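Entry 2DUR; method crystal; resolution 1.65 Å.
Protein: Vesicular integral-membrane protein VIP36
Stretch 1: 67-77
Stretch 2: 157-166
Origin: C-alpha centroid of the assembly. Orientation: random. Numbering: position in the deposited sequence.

Stretch 1, residues 67-77: HVHFKVHGTGK
Stretch 2 157-166: DFRNRDHDTF

Residues 67-73 form an extended strand that ends in a loop from Gly74, whereas the second stretch runs mostly as loop before joining the sheet antiparallel near Thr165 and Phe166. The register sets His69 against Phe166 as a non-hydrogen-bonded pair (CA-CA 4.5 Å), where Phe166 CA approaches Val68 O at 3.2 Å in a CA-H...O contact. Next to it, Phe70 N donates to Thr165 O (3.2 Å). The strands then separate around several waters; water 5 accepts from Val72 N (2.9 Å) and donates to Phe158 O (2.5 Å) and Thr165 OG1 (2.9 Å). The backbones meet again at Arg159 and Asn160 (Asn160 phi/psi 60/40°), where Asn160 N donates to Val72 O (3.0 Å).

Thr165 (chi1 p) donates from OG1 to Phe70 O at 2.8 Å. Asn160 (chi1 m) secures the strand end: its OD1 accepts from Gly74 N (3.1 Å), and its ND2 donates weakly to Gly74 O (3.3 Å). On the buried side, Phe70 (p) points its ring edge toward the face of Phe158 (p), planes at 80° and centroids 5.6 Å apart, while Val72 CG2 (chi1 t) lies 3.9 Å from Phe158 CE2. His69 (t) and Phe166 (m) share the other face, their rings inclined at 35° with centroids 4.5 Å apart; water 2 links His69 NE2 to Asp164 OD1, 2.9 Å from each.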

# COMPACT_ATOMS: atom_id res chain seq x y z
N HIS A 67 8.42 -0.89 -4.84
CA HIS A 67 7.96 -0.06 -5.93
C HIS A 67 6.69 -0.63 -6.50
O HIS A 67 6.64 -1.81 -6.86
CB HIS A 67 8.99 -0.01 -7.06
CG HIS A 67 10.28 0.64 -6.67
ND1 HIS A 67 11.36 0.70 -7.51
CD2 HIS A 67 10.65 1.24 -5.51
CE1 HIS A 67 12.36 1.32 -6.89
NE2 HIS A 67 11.95 1.66 -5.68
N VAL A 68 5.67 0.19 -6.60
CA VAL A 68 4.36 -0.31 -7.08
C VAL A 68 4.00 0.42 -8.35
O VAL A 68 3.88 1.63 -8.36
CB VAL A 68 3.25 -0.09 -6.00
CG1 VAL A 68 1.91 -0.68 -6.46
CG2 VAL A 68 3.67 -0.73 -4.70
N HIS A 69 3.83 -0.34 -9.43
CA HIS A 69 3.29 0.21 -10.64
C HIS A 69 1.78 -0.10 -10.60
O HIS A 69 1.40 -1.27 -10.63
CB HIS A 69 3.97 -0.46 -11.84
CG HIS A 69 3.44 -0.02 -13.16
ND1 HIS A 69 3.80 -0.64 -14.34
CD2 HIS A 69 2.57 0.95 -13.50
CE1 HIS A 69 3.19 -0.05 -15.35
NE2 HIS A 69 2.43 0.92 -14.87
N PHE A 70 0.99 0.95 -10.47
CA PHE A 70 -0.47 0.81 -10.30
C PHE A 70 -1.17 1.64 -11.35
O PHE A 70 -0.57 2.47 -12.02
CB PHE A 70 -0.88 1.26 -8.88
CG PHE A 70 -0.72 2.73 -8.65
CD1 PHE A 70 0.54 3.25 -8.26
CD2 PHE A 70 -1.78 3.63 -8.85
CE1 PHE A 70 0.71 4.64 -8.07
CE2 PHE A 70 -1.63 5.01 -8.64
CZ PHE A 70 -0.36 5.53 -8.26
N LYS A 71 -2.48 1.43 -11.51
CA LYS A 71 -3.26 2.30 -12.36
C LYS A 71 -4.66 2.44 -11.79
O LYS A 71 -5.33 1.43 -11.59
CB LYS A 71 -3.33 1.75 -13.79
CG LYS A 71 -3.78 2.78 -14.77
CD LYS A 71 -3.87 2.22 -16.18
CE LYS A 71 -4.59 3.19 -17.09
NZ LYS A 71 -3.80 4.44 -17.40
N VAL A 72 -5.05 3.67 -11.50
CA VAL A 72 -6.42 3.96 -11.08
C VAL A 72 -7.09 4.74 -12.19
O VAL A 72 -6.65 5.83 -12.57
CB VAL A 72 -6.47 4.75 -9.75
CG1 VAL A 72 -7.93 5.04 -9.37
CG2 VAL A 72 -5.75 3.94 -8.66
N HIS A 73 -8.18 4.18 -12.70
CA HIS A 73 -8.81 4.78 -13.86
C HIS A 73 -10.27 4.37 -13.96
O HIS A 73 -10.61 3.26 -13.60
CB HIS A 73 -8.04 4.40 -15.14
CG HIS A 73 -7.92 2.92 -15.36
ND1 HIS A 73 -8.53 2.29 -16.43
CD2 HIS A 73 -7.30 1.95 -14.65
CE1 HIS A 73 -8.25 1.00 -16.39
NE2 HIS A 73 -7.50 0.77 -15.33
N GLY A 74 -11.11 5.26 -14.46
CA GLY A 74 -12.51 4.89 -14.67
C GLY A 74 -13.25 5.99 -15.37
O GLY A 74 -12.68 7.01 -15.74
N THR A 75 -14.56 5.78 -15.52
CA THR A 75 -15.35 6.66 -16.37
C THR A 75 -16.35 7.55 -15.62
O THR A 75 -17.11 8.29 -16.26
CB THR A 75 -16.09 5.86 -17.44
OG1 THR A 75 -16.98 4.94 -16.81
CG2 THR A 75 -15.11 5.10 -18.33
N GLY A 76 -16.37 7.47 -14.28
CA GLY A 76 -17.25 8.32 -13.50
C GLY A 76 -17.03 9.78 -13.82
O GLY A 76 -15.88 10.22 -13.93
N LYS A 77 -18.12 10.52 -14.01
CA LYS A 77 -18.03 11.93 -14.38
C LYS A 77 -17.77 12.82 -13.16
O LYS A 77 -18.02 12.42 -12.02
CB LYS A 77 -19.28 12.39 -15.14
CG LYS A 77 -19.57 11.58 -16.40
CD LYS A 77 -20.20 12.45 -17.47
CE LYS A 77 -20.96 11.66 -18.54
NZ LYS A 77 -20.73 10.18 -18.53
N ASP A 157 -1.81 13.59 -7.87
CA ASP A 157 -2.71 13.51 -9.02
C ASP A 157 -2.40 12.23 -9.78
O ASP A 157 -1.61 12.24 -10.74
CB ASP A 157 -2.52 14.76 -9.90
CG ASP A 157 -3.45 14.80 -11.11
OD1 ASP A 157 -4.36 13.95 -11.22
OD2 ASP A 157 -3.26 15.70 -11.96
N PHE A 158 -2.97 11.11 -9.33
CA PHE A 158 -2.61 9.83 -9.93
C PHE A 158 -3.70 9.16 -10.77
O PHE A 158 -3.46 8.11 -11.35
CB PHE A 158 -2.06 8.85 -8.90
CG PHE A 158 -3.00 8.54 -7.77
CD1 PHE A 158 -2.79 9.08 -6.51
CD2 PHE A 158 -4.09 7.67 -7.96
CE1 PHE A 158 -3.66 8.79 -5.44
CE2 PHE A 158 -4.95 7.37 -6.90
CZ PHE A 158 -4.74 7.92 -5.65
N ARG A 159 -4.88 9.77 -10.84
CA ARG A 159 -6.00 9.12 -11.52
C ARG A 159 -6.08 9.49 -12.99
O ARG A 159 -5.91 10.66 -13.36
CB ARG A 159 -7.30 9.49 -10.82
CG ARG A 159 -8.39 8.59 -11.14
CD ARG A 159 -9.57 8.83 -10.21
NE ARG A 159 -10.75 8.33 -10.88
CZ ARG A 159 -11.39 8.96 -11.86
NH1 ARG A 159 -10.99 10.16 -12.27
NH2 ARG A 159 -12.43 8.38 -12.42
N ASN A 160 -6.34 8.49 -13.82
CA ASN A 160 -6.67 8.72 -15.24
C ASN A 160 -5.53 9.44 -15.96
O ASN A 160 -5.79 10.34 -16.78
CB ASN A 160 -7.96 9.55 -15.38
CG ASN A 160 -9.23 8.68 -15.32
OD1 ASN A 160 -9.16 7.46 -15.39
ND2 ASN A 160 -10.38 9.33 -15.22
N ARG A 161 -4.30 9.05 -15.66
CA ARG A 161 -3.14 9.62 -16.34
C ARG A 161 -2.85 8.91 -17.68
O ARG A 161 -3.12 7.73 -17.84
CB ARG A 161 -1.90 9.57 -15.43
CG ARG A 161 -2.10 10.21 -14.05
CD ARG A 161 -2.58 11.67 -14.11
NE ARG A 161 -1.64 12.51 -14.87
CZ ARG A 161 -0.67 13.27 -14.33
NH1 ARG A 161 -0.49 13.34 -13.01
NH2 ARG A 161 0.12 13.97 -15.13
N ASP A 162 -2.23 9.63 -18.62
CA ASP A 162 -1.92 9.06 -19.94
C ASP A 162 -0.60 8.31 -20.05
O ASP A 162 -0.17 7.93 -21.15
CB ASP A 162 -2.01 10.14 -21.02
CG ASP A 162 -3.42 10.68 -21.17
OD1 ASP A 162 -4.39 9.93 -20.90
OD2 ASP A 162 -3.56 11.87 -21.55
N HIS A 163 0.04 8.07 -18.91
CA HIS A 163 1.34 7.43 -18.84
C HIS A 163 1.37 6.64 -17.53
O HIS A 163 0.50 6.86 -16.67
CB HIS A 163 2.44 8.50 -18.84
CG HIS A 163 2.16 9.65 -17.92
ND1 HIS A 163 1.71 10.88 -18.36
CD2 HIS A 163 2.25 9.76 -16.57
CE1 HIS A 163 1.54 11.69 -17.34
NE2 HIS A 163 1.86 11.03 -16.23
N ASP A 164 2.35 5.76 -17.39
CA ASP A 164 2.47 4.92 -16.19
C ASP A 164 2.63 5.74 -14.91
O ASP A 164 3.27 6.80 -14.92
CB ASP A 164 3.60 3.90 -16.33
CG ASP A 164 3.34 2.89 -17.44
OD1 ASP A 164 2.18 2.67 -17.81
OD2 ASP A 164 4.34 2.30 -17.91
N THR A 165 2.03 5.25 -13.83
CA THR A 165 2.09 5.87 -12.50
C THR A 165 2.68 4.86 -11.50
O THR A 165 2.30 3.67 -11.48
CB THR A 165 0.69 6.33 -12.02
OG1 THR A 165 -0.24 5.24 -12.14
CG2 THR A 165 0.20 7.53 -12.81
N PHE A 166 3.61 5.35 -10.68
CA PHE A 166 4.33 4.49 -9.74
C PHE A 166 4.39 5.12 -8.36
O PHE A 166 4.34 6.36 -8.22
CB PHE A 166 5.79 4.26 -10.16
CG PHE A 166 5.96 3.74 -11.55
CD1 PHE A 166 6.00 4.63 -12.63
CD2 PHE A 166 6.17 2.38 -11.76
CE1 PHE A 166 6.18 4.16 -13.94
CE2 PHE A 166 6.34 1.89 -13.08
CZ PHE A 166 6.35 2.80 -14.16
O HOH W 1 -0.10 3.29 -14.61
O HOH W 2 0.03 1.33 -16.48
O HOH W 3 -3.81 6.50 -14.70
O HOH W 4 -1.49 5.25 -15.73
O HOH W 5 -3.06 5.73 -11.97
O HOH W 6 -14.94 6.06 -12.26